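Local structure of glucanase (Clostridium thermocellum, 5GXX) at residues A[269-277]-A[324-332]. The protein probably hydrolyses internal beta-1,4-glycosidic bonds of cellulose, as a family 9 endoglucanase of the cellulosome. The protein carries 1 engineered substitution. Numbering follows the deposited sequence.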
# COMPACT_ATOMS: atom_id res chain seq x y z
N ALA A 269 33.24 53.99 -0.13
CA ALA A 269 33.44 53.12 -1.30
C ALA A 269 34.85 52.53 -1.25
O ALA A 269 35.00 51.35 -1.54
CB ALA A 269 33.23 53.89 -2.60
N GLN A 270 35.85 53.33 -0.90
CA GLN A 270 37.24 52.86 -0.88
C GLN A 270 37.50 51.89 0.27
O GLN A 270 38.22 50.90 0.11
CB GLN A 270 38.23 54.03 -0.91
CG GLN A 270 38.21 54.78 -2.22
CD GLN A 270 38.92 56.12 -2.18
OE1 GLN A 270 39.83 56.34 -1.38
NE2 GLN A 270 38.51 57.02 -3.07
N MET A 271 36.88 52.13 1.42
CA MET A 271 37.00 51.22 2.56
C MET A 271 36.37 49.86 2.23
O MET A 271 36.98 48.78 2.41
CB MET A 271 36.32 51.84 3.79
CG MET A 271 36.38 50.98 5.05
SD MET A 271 35.58 51.79 6.45
CE MET A 271 36.05 53.51 6.21
N HIS A 272 35.15 49.91 1.69
CA HIS A 272 34.41 48.71 1.31
C HIS A 272 35.15 47.91 0.23
O HIS A 272 35.39 46.69 0.37
CB HIS A 272 33.01 49.13 0.81
CG HIS A 272 32.27 48.06 0.06
ND1 HIS A 272 31.77 46.92 0.67
CD2 HIS A 272 31.95 47.95 -1.25
CE1 HIS A 272 31.21 46.14 -0.25
NE2 HIS A 272 31.29 46.75 -1.42
N LEU A 273 35.55 48.60 -0.84
CA LEU A 273 36.24 47.88 -1.91
C LEU A 273 37.62 47.39 -1.48
O LEU A 273 38.03 46.28 -1.83
CB LEU A 273 36.31 48.68 -3.22
CG LEU A 273 34.96 48.89 -3.90
CD1 LEU A 273 35.07 49.94 -5.01
CD2 LEU A 273 34.32 47.59 -4.39
N ASP A 274 38.33 48.19 -0.68
CA ASP A 274 39.64 47.75 -0.20
C ASP A 274 39.50 46.45 0.58
O ASP A 274 40.33 45.56 0.46
CB ASP A 274 40.29 48.82 0.68
CG ASP A 274 40.91 49.96 -0.12
OD1 ASP A 274 40.84 49.96 -1.38
OD2 ASP A 274 41.52 50.82 0.53
N TRP A 275 38.45 46.34 1.39
CA TRP A 275 38.21 45.14 2.17
C TRP A 275 38.04 43.89 1.31
O TRP A 275 38.39 42.81 1.75
CB TRP A 275 37.02 45.34 3.12
CG TRP A 275 36.72 44.19 4.04
CD1 TRP A 275 37.32 43.90 5.23
CD2 TRP A 275 35.74 43.17 3.83
NE1 TRP A 275 36.79 42.73 5.77
CE2 TRP A 275 35.80 42.28 4.93
CE3 TRP A 275 34.80 42.92 2.82
CZ2 TRP A 275 34.95 41.18 5.05
CZ3 TRP A 275 33.95 41.84 2.94
CH2 TRP A 275 34.04 40.98 4.05
N TRP A 276 37.50 44.08 0.11
CA TRP A 276 37.33 43.01 -0.86
C TRP A 276 38.59 42.67 -1.66
O TRP A 276 38.66 41.58 -2.23
CB TRP A 276 36.20 43.41 -1.81
CG TRP A 276 34.87 43.05 -1.25
CD1 TRP A 276 34.05 43.83 -0.45
CD2 TRP A 276 34.21 41.79 -1.39
NE1 TRP A 276 32.92 43.12 -0.11
CE2 TRP A 276 33.00 41.86 -0.67
CE3 TRP A 276 34.51 40.62 -2.09
CZ2 TRP A 276 32.10 40.78 -0.62
CZ3 TRP A 276 33.62 39.56 -2.05
CH2 TRP A 276 32.43 39.65 -1.31
N THR A 277 39.56 43.58 -1.72
CA THR A 277 40.76 43.38 -2.54
C THR A 277 41.81 42.55 -1.81
O THR A 277 41.80 42.47 -0.58
CB THR A 277 41.42 44.72 -2.93
OG1 THR A 277 41.93 45.38 -1.76
CG2 THR A 277 40.45 45.62 -3.71
N LEU A 324 44.20 53.59 -7.67
CA LEU A 324 42.89 53.06 -7.26
C LEU A 324 42.15 52.40 -8.43
O LEU A 324 41.60 51.32 -8.27
CB LEU A 324 42.01 54.15 -6.61
CG LEU A 324 42.41 54.74 -5.25
CD1 LEU A 324 41.49 55.91 -4.89
CD2 LEU A 324 42.42 53.72 -4.11
N LYS A 325 42.16 53.04 -9.59
CA LYS A 325 41.52 52.47 -10.77
C LYS A 325 42.07 51.09 -11.10
O LYS A 325 41.31 50.15 -11.34
CB LYS A 325 41.66 53.38 -11.99
CG LYS A 325 40.73 54.57 -11.97
CD LYS A 325 41.15 55.61 -13.01
CE LYS A 325 40.56 55.32 -14.38
NZ LYS A 325 39.09 55.58 -14.50
N GLN A 326 43.40 50.96 -11.12
CA GLN A 326 44.05 49.68 -11.44
C GLN A 326 43.75 48.62 -10.38
O GLN A 326 43.44 47.46 -10.71
CB GLN A 326 45.56 49.90 -11.53
CG GLN A 326 46.35 48.65 -11.88
CD GLN A 326 47.82 48.97 -12.05
OE1 GLN A 326 48.60 48.84 -11.11
NE2 GLN A 326 48.19 49.40 -13.25
N LYS A 327 43.83 49.01 -9.12
CA LYS A 327 43.56 48.06 -8.04
C LYS A 327 42.12 47.55 -8.12
O LYS A 327 41.88 46.35 -7.98
CB LYS A 327 43.84 48.70 -6.67
CG LYS A 327 43.35 47.89 -5.47
CD LYS A 327 43.77 48.46 -4.12
CE LYS A 327 43.10 49.80 -3.86
NZ LYS A 327 43.44 50.26 -2.48
N TYR A 328 41.16 48.44 -8.33
CA TYR A 328 39.77 47.96 -8.35
C TYR A 328 39.40 47.21 -9.62
O TYR A 328 38.66 46.23 -9.54
CB TYR A 328 38.79 49.11 -8.07
CG TYR A 328 39.00 49.75 -6.72
CD1 TYR A 328 39.31 49.01 -5.60
CD2 TYR A 328 38.85 51.13 -6.58
CE1 TYR A 328 39.51 49.60 -4.37
CE2 TYR A 328 39.04 51.73 -5.36
CZ TYR A 328 39.38 50.98 -4.26
OH TYR A 328 39.56 51.62 -3.05
N TYR A 329 39.91 47.67 -10.77
CA TYR A 329 39.72 46.95 -12.03
C TYR A 329 40.31 45.54 -11.95
O TYR A 329 39.67 44.59 -12.37
CB TYR A 329 40.38 47.71 -13.19
CG TYR A 329 40.24 47.03 -14.54
CD1 TYR A 329 41.15 46.05 -14.96
CD2 TYR A 329 39.19 47.35 -15.39
CE1 TYR A 329 41.03 45.41 -16.18
CE2 TYR A 329 39.06 46.71 -16.63
CZ TYR A 329 39.99 45.75 -17.01
OH TYR A 329 39.86 45.12 -18.23
N ASN A 330 41.53 45.41 -11.43
CA ASN A 330 42.18 44.09 -11.42
C ASN A 330 41.41 43.12 -10.52
O ASN A 330 41.23 41.94 -10.86
CB ASN A 330 43.62 44.23 -10.91
CG ASN A 330 44.58 44.79 -11.96
OD1 ASN A 330 44.25 44.90 -13.14
ND2 ASN A 330 45.79 45.13 -11.51
N PHE A 331 40.98 43.66 -9.38
CA PHE A 331 40.10 42.86 -8.50
C PHE A 331 38.86 42.36 -9.25
O PHE A 331 38.55 41.17 -9.23
CB PHE A 331 39.67 43.65 -7.26
CG PHE A 331 38.44 43.09 -6.60
CD1 PHE A 331 38.51 41.93 -5.85
CD2 PHE A 331 37.20 43.72 -6.78
CE1 PHE A 331 37.37 41.38 -5.29
CE2 PHE A 331 36.05 43.16 -6.23
CZ PHE A 331 36.14 42.01 -5.46
N ALA A 332 38.15 43.29 -9.89
CA ALA A 332 36.90 42.93 -10.56
C ALA A 332 37.13 41.88 -11.65
O ALA A 332 36.45 40.85 -11.68
CB ALA A 332 36.27 44.21 -11.13
O HOH W 1 43.04 52.55 -0.83
O HOH W 2 43.37 47.42 -0.69
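Y328 and K327 converge on one carboxylate oxygen, OD1 of D274. The phenol OH of Y328 donates to D274 OD1 over 2.7 Å, and K327 NZ makes a salt bridge to the same OD1 at 2.8 Å. They come from opposite faces of the carboxylate plane, each about 45° out of it; two donors, one a cation, would favour the ionised acid. K327 runs out with CG anti to its backbone N (chi1 169°) and then bends at chi3, so that its side chain crosses that of D274 at about a right angle and NZ arrives at OD1. One water joins D274 OD2 to K327 NZ.

Behind its hydroxyl, the Y328 ring is packed by carbon: L273 CD1 sits over the centre of one face, 4.2 Å from the centroid, in a CH-pi contact, while T277 CG2 lies at the ring edge. The amide end of Q270 rests on L324 CD1, its NE2 hydrogen-bonded to Y315 OH. Further along, F331 brings CZ to W276 CB (3.9 Å), the two side chains crossing obliquely. T277 OG1 donates a hydrogen bond to D274 O (2.7 Å) where helix 263-276 ends. Segments 269-276 and 324-332, crossing at 47°, thus join two helices of the family 9 catalytic domain, an (alpha/alpha)6 barrel.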